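Structural protein VP1 (Trichodysplasia spinulosa-associated polyomavirus, PDB 4U60) forms the pentameric capsomers of the polyomavirus coat and engages sialylated glycolipids such as GM1 through a binding site on its surface. Local coordinates at the interface of chains A and B. Sequence-based numbering; all coordinates share one arbitrary frame. Chains: chain A/B, Structural protein VP1.

The interface of chains A and B. Residues chain A 105-108, 124-125; chain B 128, 207, 210, 262.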
ATOM      1  N   LEU A 105     -19.254   4.789  -9.905  1.00 10.24           N
ATOM      2  CA  LEU A 105     -19.300   4.248  -8.551  1.00 10.73           C
ATOM      3  C   LEU A 105     -19.457   5.348  -7.493  1.00 10.65           C
ATOM      4  O   LEU A 105     -19.649   5.045  -6.311  1.00 11.42           O
ATOM      5  CB  LEU A 105     -18.069   3.369  -8.289  1.00 10.79           C
ATOM      6  CG  LEU A 105     -17.869   2.241  -9.312  1.00 11.31           C
ATOM      7  CD1 LEU A 105     -16.552   1.553  -9.024  1.00 11.44           C
ATOM      8  CD2 LEU A 105     -19.024   1.262  -9.309  1.00 12.04           C
ATOM      9  N   VAL A 106     -19.415   6.610  -7.925  1.00 10.66           N
ATOM     10  CA  VAL A 106     -19.704   7.738  -7.060  1.00 10.61           C
ATOM     11  C   VAL A 106     -21.223   7.941  -7.078  1.00 11.10           C
ATOM     12  O   VAL A 106     -21.749   8.868  -7.695  1.00 11.57           O
ATOM     13  CB  VAL A 106     -18.986   9.006  -7.559  1.00 10.61           C
ATOM     14  CG1 VAL A 106     -19.292  10.189  -6.659  1.00 10.91           C
ATOM     15  CG2 VAL A 106     -17.470   8.761  -7.631  1.00 10.29           C
ATOM     16  N   ASN A 107     -21.920   7.029  -6.425  1.00 10.85           N
ATOM     17  CA  ASN A 107     -23.384   7.030  -6.445  1.00 11.16           C
ATOM     18  C   ASN A 107     -23.874   6.315  -5.215  1.00 11.22           C
ATOM     19  O   ASN A 107     -23.693   5.103  -5.082  1.00 11.14           O
ATOM     20  CB  ASN A 107     -23.903   6.352  -7.695  1.00 11.48           C
ATOM     21  CG  ASN A 107     -25.407   6.498  -7.851  1.00 12.33           C
ATOM     22  OD1 ASN A 107     -26.142   6.713  -6.866  1.00 12.56           O
ATOM     23  ND2 ASN A 107     -25.882   6.368  -9.103  1.00 12.72           N
ATOM     24  N   VAL A 108     -24.506   7.067  -4.328  1.00 11.44           N
ATOM     25  CA  VAL A 108     -25.008   6.519  -3.057  1.00 11.83           C
ATOM     26  C   VAL A 108     -26.489   6.835  -2.855  1.00 12.25           C
ATOM     27  O   VAL A 108     -26.992   6.840  -1.732  1.00 11.98           O
ATOM     28  CB  VAL A 108     -24.170   7.010  -1.858  1.00 11.94           C
ATOM     29  CG1 VAL A 108     -22.772   6.392  -1.925  1.00 12.03           C
ATOM     30  CG2 VAL A 108     -24.074   8.522  -1.826  1.00 12.12           C
ATOM     31  N   PRO A 124     -22.493   2.186  -1.409  1.00 12.18           N
ATOM     32  CA  PRO A 124     -21.981   2.162  -2.773  1.00 12.38           C
ATOM     33  C   PRO A 124     -21.668   0.732  -3.173  1.00 12.34           C
ATOM     34  O   PRO A 124     -21.661  -0.172  -2.335  1.00 12.19           O
ATOM     35  CB  PRO A 124     -20.695   2.993  -2.668  1.00 12.21           C
ATOM     36  CG  PRO A 124     -20.209   2.740  -1.288  1.00 12.17           C
ATOM     37  CD  PRO A 124     -21.445   2.544  -0.431  1.00 12.39           C
ATOM     38  N   VAL A 125     -21.448   0.535  -4.456  1.00 12.33           N
ATOM     39  CA  VAL A 125     -20.977  -0.749  -4.944  1.00 12.26           C
ATOM     40  C   VAL A 125     -19.631  -1.014  -4.266  1.00 12.45           C
ATOM     41  O   VAL A 125     -18.710  -0.196  -4.323  1.00 12.77           O
ATOM     42  CB  VAL A 125     -20.888  -0.735  -6.474  1.00 12.05           C
ATOM     43  CG1 VAL A 125     -20.083  -1.924  -7.008  1.00 11.70           C
ATOM     44  CG2 VAL A 125     -22.281  -0.698  -7.081  1.00 12.75           C
TER
ATOM     45  N   MET B 128     -15.921   7.389   0.954  1.00 10.96           N
ATOM     46  CA  MET B 128     -15.566   7.428  -0.455  1.00 11.19           C
ATOM     47  C   MET B 128     -14.669   8.609  -0.808  1.00 10.13           C
ATOM     48  O   MET B 128     -14.973   9.762  -0.469  1.00 10.19           O
ATOM     49  CB  MET B 128     -16.854   7.528  -1.299  1.00 12.48           C
ATOM     50  CG  MET B 128     -16.613   7.417  -2.785  1.00 13.01           C
ATOM     51  SD  MET B 128     -18.055   8.079  -3.656  1.00 15.27           S
ATOM     52  CE  MET B 128     -19.287   6.956  -3.138  1.00 16.11           C
ATOM     53  N   TYR B 207     -10.309   6.202  -7.445  1.00  9.79           N
ATOM     54  CA  TYR B 207     -11.510   6.009  -6.639  1.00  9.92           C
ATOM     55  C   TYR B 207     -11.155   5.009  -5.543  1.00 10.12           C
ATOM     56  O   TYR B 207     -10.605   3.939  -5.823  1.00 10.62           O
ATOM     57  CB  TYR B 207     -12.632   5.427  -7.502  1.00  9.92           C
ATOM     58  CG  TYR B 207     -13.910   5.064  -6.755  1.00 10.24           C
ATOM     59  CD1 TYR B 207     -14.910   5.997  -6.567  1.00 10.29           C
ATOM     60  CD2 TYR B 207     -14.109   3.774  -6.256  1.00 10.23           C
ATOM     61  CE1 TYR B 207     -16.072   5.673  -5.898  1.00 10.81           C
ATOM     62  CE2 TYR B 207     -15.284   3.437  -5.592  1.00 10.72           C
ATOM     63  CZ  TYR B 207     -16.268   4.383  -5.422  1.00 11.20           C
ATOM     64  OH  TYR B 207     -17.433   4.035  -4.756  1.00 12.25           O
ATOM     65  N   GLY B 210     -16.182   2.114  -0.486  1.00 11.27           N
ATOM     66  CA  GLY B 210     -16.584   1.625   0.833  1.00 12.25           C
ATOM     67  C   GLY B 210     -17.366   2.660   1.611  1.00 12.46           C
ATOM     68  O   GLY B 210     -17.657   3.757   1.102  1.00 13.38           O
ATOM     69  N   TYR B 262     -21.708  14.727   0.878  1.00 10.34           N
ATOM     70  CA  TYR B 262     -20.371  14.734   0.280  1.00  9.52           C
ATOM     71  C   TYR B 262     -19.614  15.971   0.713  1.00  9.44           C
ATOM     72  O   TYR B 262     -20.207  17.047   0.841  1.00 10.33           O
ATOM     73  CB  TYR B 262     -20.451  14.812  -1.228  1.00  9.43           C
ATOM     74  CG  TYR B 262     -20.881  13.571  -1.956  1.00  9.75           C
ATOM     75  CD1 TYR B 262     -19.937  12.624  -2.337  1.00  9.36           C
ATOM     76  CD2 TYR B 262     -22.202  13.356  -2.306  1.00 10.63           C
ATOM     77  CE1 TYR B 262     -20.305  11.494  -3.026  1.00  9.84           C
ATOM     78  CE2 TYR B 262     -22.587  12.214  -3.011  1.00 11.17           C
ATOM     79  CZ  TYR B 262     -21.607  11.281  -3.368  1.00 10.77           C
ATOM     80  OH  TYR B 262     -21.922  10.139  -4.101  1.00 11.66           O
TER
HETATM   81  O   HOH W   1     -24.521  10.037  -4.898  1.00 10.06           O
HETATM   82  O   HOH W   2     -17.484   1.784  -3.087  1.00 10.56           O
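B:Tyr207, on strand 201-208 of one VP1 jelly roll, sets its ring against A:Leu105, the last residue of the 3-10 helix 102-105 in the next copy of this polyomavirus coat protein; the contact is one patch of a subunit interface within the five-copy assembly. The two side chains cross at about a right angle. CB of A:Leu105 sits over one face of the tyrosine ring, offset toward the rim on the CZ side and 3.5 Å from CZ, a CH-pi contact. With its CG anti to the backbone N (chi1 175°), the tyrosine sends its phenol OH to the end of the short helix, where it makes a weak hydrogen bond of 2.9 Å to the carbonyl O of A:Leu105. The same OH lies 2.8 Å from the O of a water, which also bonds the backbone O of A:Val125 and the backbone N of B:Gly210, tying together main chain from both subunits. Next to it, CG of A:Pro124 comes within 3.6 Å of O of B:Gly210, a van der Waals contact.

A:Val106 touches both tyrosines, with a different methyl for each. CG2 slides alongside B:Tyr207 and meets CE1 at 3.8 Å, while CG1, anti to the backbone N (chi1 180°), points to B:Tyr262. B:Met128 packs against the same valine, the two side chains crossing obliquely: its sulphur SD lies against CA of A:Val106, and a bend at chi3 (-63°) carries the terminal methyl CE on to CG1 of A:Val108, 3.7 Å away, with the carbonyl O of A:Leu105 also near that methyl.

B:Tyr262, from strand 260-264, comes tip to tip with A:Val108, its OH 3.5 Å from CG2. A second water lies in the plane of this ring at its edge, its O 2.7 Å from the OH of B:Tyr262, and links the phenol to the backbone N of A:Val108.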